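Local structure of VAL-1 (Chlorella virus, 3GNE) at residues A[26-31]-A[54-59]; A[41-46]-A[230-235]; A[71-76]-A[210-215]; A[171-176]-A[185-190]. The protein cleaves alginate by beta-elimination as a polysaccharide lyase of family 14, probably acting on the polymer in a cleft of its beta-sandwich. All blocks are in the same frame, centred on the assembly; numbering follows the deposited sequence.

Interaction 1 of 4, residues A[26-31]-A[54-59]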
loop_
_atom_site.group_PDB
_atom_site.type_symbol
_atom_site.label_atom_id
_atom_site.label_comp_id
_atom_site.label_asym_id
_atom_site.label_seq_id
_atom_site.Cartn_x
_atom_site.Cartn_y
_atom_site.Cartn_z
ATOM N N MET A 26 10.056 11.762 6.374
ATOM C CA MET A 26 11.250 10.902 6.355
ATOM C C MET A 26 11.521 10.296 7.744
ATOM O O MET A 26 12.062 9.202 7.799
ATOM C CB MET A 26 12.500 11.653 5.903
ATOM C CG MET A 26 12.528 12.032 4.428
ATOM S SD MET A 26 12.228 10.695 3.296
ATOM C CE MET A 26 13.632 9.585 3.388
ATOM N N LYS A 27 11.160 11.012 8.791
ATOM C CA LYS A 27 11.349 10.461 10.153
ATOM C C LYS A 27 12.824 10.140 10.321
ATOM O O LYS A 27 13.680 11.028 10.073
ATOM C CB LYS A 27 10.409 9.290 10.435
ATOM C CG LYS A 27 8.933 9.745 10.318
ATOM C CD LYS A 27 8.058 8.486 10.491
ATOM C CE LYS A 27 6.621 8.707 10.390
ATOM N NZ LYS A 27 5.835 7.547 10.796
ATOM N N LYS A 28 13.167 8.915 10.746
ATOM C CA LYS A 28 14.549 8.465 10.898
ATOM C C LYS A 28 15.050 7.695 9.693
ATOM O O LYS A 28 16.148 7.146 9.757
ATOM C CB LYS A 28 14.677 7.546 12.132
ATOM C CG LYS A 28 14.511 8.377 13.418
ATOM C CD LYS A 28 14.745 7.440 14.610
ATOM C CE LYS A 28 14.729 8.319 15.863
ATOM N NZ LYS A 28 15.345 7.553 16.997
ATOM N N SER A 29 14.245 7.659 8.642
ATOM C CA SER A 29 14.644 6.949 7.422
ATOM C C SER A 29 15.505 7.831 6.523
ATOM O O SER A 29 15.590 9.043 6.744
ATOM C CB SER A 29 13.396 6.476 6.690
ATOM O OG SER A 29 12.650 5.566 7.529
ATOM N N ALA A 30 16.098 7.223 5.489
ATOM C CA ALA A 30 16.968 7.992 4.636
ATOM C C ALA A 30 17.082 7.350 3.255
ATOM O O ALA A 30 17.125 6.130 3.127
ATOM C CB ALA A 30 18.391 8.098 5.235
ATOM N N VAL A 31 17.144 8.204 2.247
ATOM C CA VAL A 31 17.562 7.741 0.927
ATOM C C VAL A 31 19.066 7.482 0.950
ATOM O O VAL A 31 19.858 8.305 1.390
ATOM C CB VAL A 31 17.193 8.786 -0.170
ATOM C CG1 VAL A 31 17.729 8.419 -1.534
ATOM C CG2 VAL A 31 15.681 8.888 -0.241
ATOM N N PRO A 54 4.654 4.935 20.897
ATOM C CA PRO A 54 5.476 6.142 21.059
ATOM C C PRO A 54 6.687 6.206 20.170
ATOM O O PRO A 54 7.246 7.316 20.027
ATOM C CB PRO A 54 5.905 6.041 22.546
ATOM C CG PRO A 54 5.950 4.540 22.814
ATOM C CD PRO A 54 4.745 4.010 22.039
ATOM N N GLY A 55 7.155 5.095 19.645
ATOM C CA GLY A 55 8.447 5.190 18.919
ATOM C C GLY A 55 8.303 5.752 17.542
ATOM O O GLY A 55 7.241 5.865 16.937
ATOM N N VAL A 56 9.449 6.146 16.956
ATOM C CA VAL A 56 9.528 6.667 15.600
ATOM C C VAL A 56 9.813 5.500 14.663
ATOM O O VAL A 56 10.748 4.719 14.856
ATOM C CB VAL A 56 10.656 7.721 15.487
ATOM C CG1 VAL A 56 10.763 8.239 14.065
ATOM C CG2 VAL A 56 10.369 8.874 16.447
ATOM N N GLY A 57 9.003 5.394 13.596
ATOM C CA GLY A 57 9.332 4.336 12.665
ATOM C C GLY A 57 8.749 4.533 11.294
ATOM O O GLY A 57 7.668 5.109 11.100
ATOM N N GLY A 58 9.488 4.042 10.321
ATOM C CA GLY A 58 9.073 4.021 8.916
ATOM C C GLY A 58 9.257 5.361 8.239
ATOM O O GLY A 58 10.034 6.197 8.654
ATOM N N PHE A 59 8.466 5.526 7.156
ATOM C CA PHE A 59 8.458 6.792 6.410
ATOM C C PHE A 59 7.197 6.781 5.559
ATOM O O PHE A 59 6.615 5.714 5.333
ATOM C CB PHE A 59 9.712 7.035 5.561
ATOM C CG PHE A 59 9.860 6.150 4.322
ATOM C CD1 PHE A 59 9.632 6.717 3.071
ATOM C CD2 PHE A 59 10.212 4.809 4.393
ATOM C CE1 PHE A 59 9.756 5.984 1.893
ATOM C CE2 PHE A 59 10.350 4.047 3.227
ATOM C CZ PHE A 59 10.118 4.643 2.004
HETATM O O HOH W 1 6.639 7.216 13.489
HETATM O O HOH W 2 11.799 6.373 10.849
#

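Interaction 2 of 4, residues A[41-46]-A[230-235]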
loop_
_atom_site.group_PDB
_atom_site.type_symbol
_atom_site.label_atom_id
_atom_site.label_comp_id
_atom_site.label_asym_id
_atom_site.label_seq_id
_atom_site.Cartn_x
_atom_site.Cartn_y
_atom_site.Cartn_z
ATOM N N LYS A 41 16.222 3.498 3.221
ATOM C CA LYS A 41 16.449 2.705 4.421
ATOM C C LYS A 41 15.337 3.108 5.400
ATOM O O LYS A 41 15.380 4.228 5.924
ATOM C CB LYS A 41 17.827 2.978 4.991
ATOM C CG LYS A 41 18.181 2.206 6.267
ATOM C CD LYS A 41 19.504 2.766 6.843
ATOM C CE LYS A 41 20.111 1.884 7.893
ATOM N NZ LYS A 41 21.558 2.143 8.142
ATOM N N ALA A 42 14.384 2.230 5.566
ATOM C CA ALA A 42 13.258 2.460 6.506
ATOM C C ALA A 42 13.680 2.048 7.904
ATOM O O ALA A 42 14.008 0.845 8.135
ATOM C CB ALA A 42 12.064 1.624 6.085
ATOM N N VAL A 43 13.696 3.019 8.788
ATOM C CA VAL A 43 14.152 2.764 10.167
ATOM C C VAL A 43 12.956 2.655 11.066
ATOM O O VAL A 43 12.149 3.576 11.171
ATOM C CB VAL A 43 15.060 3.919 10.602
ATOM C CG1 VAL A 43 15.379 3.833 12.093
ATOM C CG2 VAL A 43 16.338 3.922 9.770
ATOM N N TYR A 44 12.802 1.505 11.695
ATOM C CA TYR A 44 11.688 1.256 12.604
ATOM C C TYR A 44 12.273 1.131 14.000
ATOM O O TYR A 44 12.881 0.085 14.329
ATOM C CB TYR A 44 10.945 -0.007 12.221
ATOM C CG TYR A 44 10.413 -0.125 10.796
ATOM C CD1 TYR A 44 9.172 0.377 10.398
ATOM C CD2 TYR A 44 11.213 -0.774 9.851
ATOM C CE1 TYR A 44 8.697 0.273 9.099
ATOM C CE2 TYR A 44 10.728 -0.898 8.589
ATOM C CZ TYR A 44 9.502 -0.402 8.191
ATOM O OH TYR A 44 9.098 -0.574 6.888
ATOM N N ASP A 45 12.108 2.171 14.831
ATOM C CA ASP A 45 12.597 1.972 16.203
ATOM C C ASP A 45 11.707 1.032 17.003
ATOM O O ASP A 45 10.517 0.836 16.696
ATOM C CB ASP A 45 12.625 3.324 16.916
ATOM C CG ASP A 45 13.789 4.226 16.504
ATOM O OD1 ASP A 45 14.678 3.779 15.715
ATOM O OD2 ASP A 45 13.765 5.367 17.023
ATOM N N LYS A 46 12.276 0.450 18.057
ATOM C CA LYS A 46 11.490 -0.297 19.007
ATOM C C LYS A 46 10.267 0.505 19.454
ATOM O O LYS A 46 10.364 1.711 19.751
ATOM C CB LYS A 46 12.374 -0.562 20.241
ATOM C CG LYS A 46 11.619 -1.484 21.229
ATOM C CD LYS A 46 12.568 -2.020 22.307
ATOM C CE LYS A 46 11.911 -3.004 23.251
ATOM N NZ LYS A 46 12.856 -3.421 24.350
ATOM N N ASN A 230 14.651 -2.184 17.499
ATOM C CA ASN A 230 15.158 -1.294 16.466
ATOM C C ASN A 230 15.597 -2.132 15.278
ATOM O O ASN A 230 16.386 -3.060 15.466
ATOM C CB ASN A 230 16.386 -0.523 16.956
ATOM C CG ASN A 230 16.143 0.447 18.076
ATOM O OD1 ASN A 230 15.040 0.940 18.288
ATOM N ND2 ASN A 230 17.233 0.677 18.825
ATOM N N GLN A 231 15.081 -1.840 14.117
ATOM C CA GLN A 231 15.437 -2.662 12.903
ATOM C C GLN A 231 15.177 -1.839 11.666
ATOM O O GLN A 231 14.526 -0.791 11.738
ATOM C CB GLN A 231 14.719 -4.000 12.883
ATOM C CG GLN A 231 13.204 -3.854 13.105
ATOM C CD GLN A 231 12.544 -5.204 13.246
ATOM O OE1 GLN A 231 13.158 -6.240 12.925
ATOM N NE2 GLN A 231 11.276 -5.201 13.702
ATOM N N VAL A 232 15.731 -2.271 10.545
ATOM C CA VAL A 232 15.578 -1.583 9.274
ATOM C C VAL A 232 15.194 -2.525 8.159
ATOM O O VAL A 232 15.472 -3.726 8.202
ATOM C CB VAL A 232 16.857 -0.838 8.851
ATOM C CG1 VAL A 232 17.394 0.033 9.994
ATOM C CG2 VAL A 232 17.933 -1.799 8.411
ATOM N N ALA A 233 14.556 -1.976 7.145
ATOM C CA ALA A 233 14.295 -2.643 5.888
ATOM C C ALA A 233 14.634 -1.655 4.784
ATOM O O ALA A 233 14.667 -0.442 5.024
ATOM C CB ALA A 233 12.855 -3.119 5.790
ATOM N N TYR A 234 14.827 -2.160 3.573
ATOM C CA TYR A 234 15.143 -1.259 2.473
ATOM C C TYR A 234 14.099 -1.371 1.363
ATOM O O TYR A 234 13.737 -2.478 0.968
ATOM C CB TYR A 234 16.524 -1.571 1.880
ATOM C CG TYR A 234 17.628 -1.572 2.903
ATOM C CD1 TYR A 234 18.339 -0.410 3.197
ATOM C CD2 TYR A 234 17.957 -2.758 3.579
ATOM C CE1 TYR A 234 19.354 -0.416 4.155
ATOM C CE2 TYR A 234 18.967 -2.766 4.509
ATOM C CZ TYR A 234 19.664 -1.602 4.788
ATOM O OH TYR A 234 20.687 -1.666 5.737
ATOM N N PHE A 235 13.644 -0.240 0.858
ATOM C CA PHE A 235 12.668 -0.215 -0.219
ATOM C C PHE A 235 13.280 0.443 -1.449
ATOM O O PHE A 235 14.033 1.399 -1.359
ATOM C CB PHE A 235 11.422 0.635 0.234
ATOM C CG PHE A 235 10.595 -0.095 1.286
ATOM C CD1 PHE A 235 9.576 -0.957 0.949
ATOM C CD2 PHE A 235 10.884 0.130 2.642
ATOM C CE1 PHE A 235 8.812 -1.604 1.928
ATOM C CE2 PHE A 235 10.133 -0.507 3.631
ATOM C CZ PHE A 235 9.097 -1.387 3.283
#

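Interaction 3 of 4, residues A[71-76]-A[210-215]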
loop_
_atom_site.group_PDB
_atom_site.type_symbol
_atom_site.label_atom_id
_atom_site.label_comp_id
_atom_site.label_asym_id
_atom_site.label_seq_id
_atom_site.Cartn_x
_atom_site.Cartn_y
_atom_site.Cartn_z
ATOM N N ASN A 71 -8.798 5.062 -13.683
ATOM C CA ASN A 71 -9.688 3.910 -13.639
ATOM C C ASN A 71 -8.985 2.598 -13.325
ATOM O O ASN A 71 -9.654 1.650 -12.899
ATOM C CB ASN A 71 -10.433 3.789 -14.979
ATOM C CG ASN A 71 -11.428 4.952 -15.040
ATOM O OD1 ASN A 71 -11.360 5.880 -15.819
ATOM N ND2 ASN A 71 -12.370 4.939 -14.104
ATOM N N ALA A 72 -7.677 2.498 -13.522
ATOM C CA ALA A 72 -7.008 1.203 -13.227
ATOM C C ALA A 72 -5.531 1.466 -13.222
ATOM O O ALA A 72 -5.004 1.997 -14.211
ATOM C CB ALA A 72 -7.384 0.167 -14.295
ATOM N N ILE A 73 -4.847 1.096 -12.130
ATOM C CA ILE A 73 -3.423 1.319 -12.084
ATOM C C ILE A 73 -2.784 0.326 -11.126
ATOM O O ILE A 73 -3.473 -0.150 -10.195
ATOM C CB ILE A 73 -3.163 2.777 -11.620
ATOM C CG1 ILE A 73 -1.803 3.299 -12.073
ATOM C CG2 ILE A 73 -3.327 2.937 -10.110
ATOM C CD1 ILE A 73 -1.657 3.420 -13.569
ATOM N N THR A 74 -1.502 0.092 -11.327
ATOM C CA THR A 74 -0.723 -0.764 -10.426
ATOM C C THR A 74 0.464 0.035 -9.904
ATOM O O THR A 74 1.065 0.835 -10.624
ATOM C CB THR A 74 -0.300 -2.006 -11.215
ATOM O OG1 THR A 74 -1.530 -2.725 -11.460
ATOM C CG2 THR A 74 0.661 -2.866 -10.407
ATOM N N PHE A 75 0.774 -0.177 -8.625
ATOM C CA PHE A 75 2.019 0.335 -8.078
ATOM C C PHE A 75 2.847 -0.858 -7.606
ATOM O O PHE A 75 2.296 -1.911 -7.189
ATOM C CB PHE A 75 1.754 1.302 -6.899
ATOM C CG PHE A 75 1.300 2.664 -7.470
ATOM C CD1 PHE A 75 2.258 3.580 -7.870
ATOM C CD2 PHE A 75 -0.045 2.961 -7.587
ATOM C CE1 PHE A 75 1.891 4.797 -8.448
ATOM C CE2 PHE A 75 -0.456 4.180 -8.127
ATOM C CZ PHE A 75 0.529 5.077 -8.483
ATOM N N ALA A 76 4.148 -0.691 -7.702
ATOM C CA ALA A 76 5.054 -1.814 -7.405
ATOM C C ALA A 76 6.308 -1.273 -6.722
ATOM O O ALA A 76 6.659 -0.096 -6.894
ATOM C CB ALA A 76 5.419 -2.525 -8.695
ATOM N N LEU A 210 -15.562 9.759 -8.515
ATOM C CA LEU A 210 -14.647 9.339 -7.425
ATOM C C LEU A 210 -13.816 8.189 -7.941
ATOM O O LEU A 210 -14.335 7.057 -8.035
ATOM C CB LEU A 210 -15.509 8.916 -6.254
ATOM C CG LEU A 210 -16.289 10.065 -5.576
ATOM C CD1 LEU A 210 -17.327 9.493 -4.592
ATOM C CD2 LEU A 210 -15.377 11.091 -4.902
ATOM N N LEU A 211 -12.581 8.428 -8.335
ATOM C CA LEU A 211 -11.763 7.436 -9.022
ATOM C C LEU A 211 -10.458 7.328 -8.253
ATOM O O LEU A 211 -10.299 7.929 -7.160
ATOM C CB LEU A 211 -11.539 7.880 -10.474
ATOM C CG LEU A 211 -12.820 8.126 -11.277
ATOM C CD1 LEU A 211 -12.421 8.744 -12.597
ATOM C CD2 LEU A 211 -13.570 6.804 -11.455
ATOM N N ILE A 212 -9.516 6.563 -8.809
ATOM C CA ILE A 212 -8.222 6.483 -8.098
ATOM C C ILE A 212 -7.593 7.866 -8.019
ATOM O O ILE A 212 -7.541 8.550 -9.056
ATOM C CB ILE A 212 -7.341 5.486 -8.838
ATOM C CG1 ILE A 212 -7.959 4.093 -8.808
ATOM C CG2 ILE A 212 -5.937 5.502 -8.234
ATOM C CD1 ILE A 212 -7.396 3.078 -9.792
ATOM N N SER A 213 -7.182 8.258 -6.827
ATOM C CA SER A 213 -6.744 9.672 -6.646
ATOM C C SER A 213 -5.337 9.801 -6.209
ATOM O O SER A 213 -4.779 10.857 -6.457
ATOM C CB SER A 213 -7.712 10.372 -5.692
ATOM O OG SER A 213 -7.760 9.701 -4.449
ATOM N N ARG A 214 -4.704 8.811 -5.560
ATOM C CA ARG A 214 -3.290 8.965 -5.231
ATOM C C ARG A 214 -2.662 7.633 -4.889
ATOM O O ARG A 214 -3.363 6.671 -4.550
ATOM C CB ARG A 214 -3.016 9.912 -4.031
ATOM C CG ARG A 214 -3.443 9.332 -2.667
ATOM C CD ARG A 214 -3.089 10.351 -1.578
ATOM N NE ARG A 214 -3.195 9.876 -0.197
ATOM C CZ ARG A 214 -4.316 9.817 0.524
ATOM N NH1 ARG A 214 -5.488 10.169 -0.067
ATOM N NH2 ARG A 214 -4.250 9.391 1.770
ATOM N N PHE A 215 -1.347 7.591 -4.969
ATOM C CA PHE A 215 -0.539 6.593 -4.288
ATOM C C PHE A 215 -0.179 7.111 -2.913
ATOM O O PHE A 215 0.235 8.270 -2.778
ATOM C CB PHE A 215 0.758 6.361 -5.077
ATOM C CG PHE A 215 1.671 5.287 -4.482
ATOM C CD1 PHE A 215 1.239 3.963 -4.368
ATOM C CD2 PHE A 215 2.955 5.673 -4.056
ATOM C CE1 PHE A 215 2.102 2.981 -3.854
ATOM C CE2 PHE A 215 3.796 4.667 -3.578
ATOM C CZ PHE A 215 3.393 3.343 -3.482
#

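Interaction 4 of 4, residues A[171-176]-A[185-190]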
loop_
_atom_site.group_PDB
_atom_site.type_symbol
_atom_site.label_atom_id
_atom_site.label_comp_id
_atom_site.label_asym_id
_atom_site.label_seq_id
_atom_site.Cartn_x
_atom_site.Cartn_y
_atom_site.Cartn_z
ATOM N N GLY A 171 -2.465 -3.949 -7.657
ATOM C CA GLY A 171 -3.305 -3.401 -8.716
ATOM C C GLY A 171 -4.677 -3.030 -8.184
ATOM O O GLY A 171 -5.229 -3.682 -7.291
ATOM N N THR A 172 -5.200 -1.954 -8.760
ATOM C CA THR A 172 -6.523 -1.467 -8.379
ATOM C C THR A 172 -7.306 -1.146 -9.631
ATOM O O THR A 172 -6.778 -0.376 -10.444
ATOM C CB THR A 172 -6.422 -0.182 -7.521
ATOM O OG1 THR A 172 -5.563 -0.426 -6.413
ATOM C CG2 THR A 172 -7.771 0.140 -6.941
ATOM N N LYS A 173 -8.505 -1.685 -9.811
ATOM C CA LYS A 173 -9.299 -1.363 -11.002
ATOM C C LYS A 173 -10.687 -0.942 -10.540
ATOM O O LYS A 173 -11.387 -1.693 -9.848
ATOM C CB LYS A 173 -9.411 -2.598 -11.913
ATOM C CG LYS A 173 -10.318 -2.321 -13.129
ATOM C CD LYS A 173 -10.310 -3.516 -14.075
ATOM C CE LYS A 173 -10.977 -3.031 -15.371
ATOM N NZ LYS A 173 -12.446 -2.914 -15.253
ATOM N N MET A 174 -11.048 0.287 -10.905
ATOM C CA MET A 174 -12.353 0.789 -10.491
ATOM C C MET A 174 -13.487 -0.076 -11.046
ATOM O O MET A 174 -13.399 -0.621 -12.133
ATOM C CB MET A 174 -12.568 2.241 -10.966
ATOM C CG MET A 174 -11.734 3.265 -10.204
ATOM S SD MET A 174 -12.230 3.486 -8.484
ATOM C CE MET A 174 -14.015 3.455 -8.601
ATOM N N ASN A 175 -14.549 -0.116 -10.220
ATOM C CA ASN A 175 -15.785 -0.617 -10.819
ATOM C C ASN A 175 -16.269 0.330 -11.908
ATOM O O ASN A 175 -15.869 1.519 -11.985
ATOM C CB ASN A 175 -16.878 -0.678 -9.759
ATOM C CG ASN A 175 -17.066 0.658 -9.028
ATOM O OD1 ASN A 175 -16.276 1.003 -8.130
ATOM N ND2 ASN A 175 -18.092 1.450 -9.432
ATOM N N THR A 176 -17.167 -0.196 -12.737
ATOM C CA THR A 176 -17.859 0.649 -13.739
ATOM C C THR A 176 -19.158 1.161 -13.142
ATOM O O THR A 176 -19.512 0.755 -12.042
ATOM C CB THR A 176 -18.140 -0.063 -15.040
ATOM O OG1 THR A 176 -18.995 -1.189 -14.769
ATOM C CG2 THR A 176 -16.854 -0.646 -15.612
ATOM N N ASP A 185 -17.918 -4.642 -10.050
ATOM C CA ASP A 185 -17.009 -5.275 -11.004
ATOM C C ASP A 185 -15.620 -4.638 -10.875
ATOM O O ASP A 185 -14.832 -4.804 -11.785
ATOM C CB ASP A 185 -17.507 -5.150 -12.432
ATOM C CG ASP A 185 -17.762 -3.729 -12.891
ATOM O OD1 ASP A 185 -17.698 -2.779 -12.073
ATOM O OD2 ASP A 185 -18.054 -3.580 -14.101
ATOM N N GLY A 186 -15.389 -3.951 -9.749
ATOM C CA GLY A 186 -14.026 -3.465 -9.458
ATOM C C GLY A 186 -13.179 -4.654 -9.071
ATOM O O GLY A 186 -13.629 -5.755 -8.760
ATOM N N GLU A 187 -11.867 -4.449 -9.093
ATOM C CA GLU A 187 -10.925 -5.512 -8.844
ATOM C C GLU A 187 -9.730 -5.001 -8.042
ATOM O O GLU A 187 -9.444 -3.794 -8.002
ATOM C CB GLU A 187 -10.341 -6.060 -10.169
ATOM C CG GLU A 187 -11.396 -6.532 -11.129
ATOM C CD GLU A 187 -10.824 -7.154 -12.381
ATOM O OE1 GLU A 187 -9.578 -7.229 -12.540
ATOM O OE2 GLU A 187 -11.610 -7.564 -13.273
ATOM N N SER A 188 -9.037 -5.965 -7.455
ATOM C CA SER A 188 -7.750 -5.719 -6.819
ATOM C C SER A 188 -6.842 -6.890 -7.123
ATOM O O SER A 188 -7.307 -7.995 -7.291
ATOM C CB SER A 188 -7.957 -5.637 -5.299
ATOM O OG SER A 188 -6.669 -5.409 -4.705
ATOM N N TYR A 189 -5.537 -6.659 -7.201
ATOM C CA TYR A 189 -4.656 -7.838 -7.250
ATOM C C TYR A 189 -3.389 -7.519 -6.480
ATOM O O TYR A 189 -2.995 -6.346 -6.320
ATOM C CB TYR A 189 -4.390 -8.251 -8.682
ATOM C CG TYR A 189 -3.519 -7.444 -9.618
ATOM C CD1 TYR A 189 -2.126 -7.217 -9.488
ATOM C CD2 TYR A 189 -4.098 -6.898 -10.777
ATOM C CE1 TYR A 189 -1.379 -6.493 -10.374
ATOM C CE2 TYR A 189 -3.341 -6.183 -11.705
ATOM C CZ TYR A 189 -1.988 -5.980 -11.506
ATOM O OH TYR A 189 -1.281 -5.269 -12.447
ATOM N N VAL A 190 -2.736 -8.560 -6.010
ATOM C CA VAL A 190 -1.476 -8.484 -5.297
ATOM C C VAL A 190 -0.559 -9.478 -5.978
ATOM O O VAL A 190 -0.968 -10.596 -6.284
ATOM C CB VAL A 190 -1.625 -8.836 -3.807
ATOM C CG1 VAL A 190 -0.252 -8.971 -3.146
ATOM C CG2 VAL A 190 -2.472 -7.741 -3.147
HETATM O O HOH W 3 -14.225 -2.879 -13.505
#

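Interaction 1 of 4, residues A[26-31]-A[54-59]
K27, F59 and V56 carry this contact between a tight turn and an extended loop. M26 to S29 form a type II' beta turn, closed by S29 N on M26 O. K27 sits at its second position and lays its extended chain along loop 54-59. CG stands beside the backbone N (chi1 -60°), so the aliphatic part runs past the G58 carbonyl. At the tip, NZ donates to G57 O at 3.1 Å, in the carbonyl plane. NZ also donates to a water that accepts from G57 N, so both polar backbone atoms of G57 are tied to this lysine. V56 CG1 lies 3.8 Å from K27 CB; the K28 chain crosses V56 at about a right angle. F59 CB lies 3.8 Å from S29 OG. That hydroxyl donates to G58 O at 2.9 Å, from above the carbonyl plane. A second water joins K28 N to the same G58 oxygen. The turn leads into strand 30-34, the loop into strand 59-63. Strand 37-44 lies next to the turn and the loop: V43 bonds to S29 OG and the G58 backbone. Just past its end, D45 forms a salt bridge with K28 NZ. The F59 ring meets W217 in the second sheet.

Interaction 2 of 4, residues A[41-46]-A[230-235]
Two antiparallel strands pair here in one sheet of the concanavalin-like beta-sandwich of this lyase family. A42 faces A233, and Y44 faces Q231, as hydrogen-bonded pairs. Each pair makes two bonds, so the N and O of all four residues are used. A42 N donates to A233 O at 2.7 Å, nearly along the C=O axis. The return bond, A233 N to A42 O, is longer at 3.0 Å and lies in the carbonyl plane. Y44 and Q231 repeat the geometry, axial one way and in the carbonyl plane the other, with two equal bonds. A42 O also takes a CA-H...O contact from V232 CA, at 3.1 Å. The backbones of K41 and V43 bond on the far edge, to A30 and G58, and S29 OG accepts V43 N.

On the face of K41, V43, V232 and Y234, the extended K41 chain lies alongside the Y234 side chain, and its CE reaches V232 CG1. The other face is buried. There Y44 OH meets the edge of the F235 ring, in its plane, 3.4 Å from CE2. The hydroxyl is hydrogen-bonded to T219 OG1. The Q231 amide is held by D86 N and S227 OG. Past the last strand pair, a side chain takes over from the backbone: N230 OD1 accepts K46 N on a lone pair at 2.8 Å, with an N-H...O angle of 171°.

Interaction 3 of 4, residues A[71-76]-A[210-215]
F75 and F215 make the tight end of this contact, which has no hydrogen bond across it. Their rings form an offset stack, with centroids 4.4 Å apart and planes at 24°. F215 CD1 sits over one face of the F75 ring, 3.4 Å from F75 CG and displaced toward the rim. F215 CB lies over the same face, 3.8 Å from the ring centroid, as a CH-pi contact. The first torsions bring the rings together. F215 CG is anti to the backbone N (chi1 -178°), whereas F75 CG stands beside it.

Toward the start of both segments the packing loosens. I212 reaches across with CD1, which lies 3.8 Å from A72 N and also near N71 C. I212 CD1 comes no nearer than 4.1 Å to I73 CG2. The last touch is at the exposed rim, where the N71 amide crosses the L211 side chain obliquely and ND2 comes 3.5 Å from CD2.

Against neighbouring strand 91-99, strand 212-221 has a classic beta bulge, where S213 and R214 both face F97. The R214 side chain points away from F75 and makes a cation-pi contact with F97. M240 packs on I73 and F75, while T96 and I98 pack on I212. The axes of the two strand segments run 10° from parallel and come no closer than 8.9 Å, the face-to-face packing of two sheets in a beta-sandwich.

Interaction 4 of 4, residues A[171-176]-A[185-190]
This antiparallel strand pair belongs to a sheet of the beta-sandwich. The N-to-C directions of the strand segments are 175° apart, and the segments exchange four backbone bonds, two in G171-Y189 and two in K173-E187. On the face of these pairs, the Y189 ring lies flat over G171. Its CG takes the crowded position between backbone N and carbonyl carbon (chi1 71°), which folds the ring back over the neighbouring strand. G171 CA sits over the ring centre, 3.8 Å from the centroid, as a CH-pi contact. The glycine lets the ring lie directly on the backbone. Y189 OH bonds to T74 OG1.

K173 and E187 lie side by side, pointing the same way, with their CB atoms 4.0 Å apart. Their charged ends do not meet. K173 bends at its last torsion (chi4 -75°) to give NZ to a water that also donates to M174 O and D185 O. E187 OE1 bonds to Y243 OH instead. S188 turns to the other face, where its OG bonds to D127 and N115.

Where the strands end, D185 and T176 cross at about a right angle. The carboxylate takes two bonds with its syn lone pairs: D185 OD1 from T176 N, and D185 OD2 from T176 OG1, each at 2.7 Å.

Interactions 1 and 2 lie on one side of the chain's centre, and interactions 3 and 4 on the other. Each pair touches. K28 to D45 is a salt bridge joining 1 to 2, while N71 O to M174 N joins 3 to 4. Interactions 2 and 4 pair strands within the same curled sheet by regular backbone bonds, and each adds side-chain bonding beyond its strand end. Interaction 1 joins a turn to a loop and relies on a lysine, a serine and waters to hold loop carbonyls. Interaction 3 differs most: it joins two sheets mainly through aromatic and aliphatic groups. Interaction 4 is largely buried; the other three run from buried residues to exposed rims.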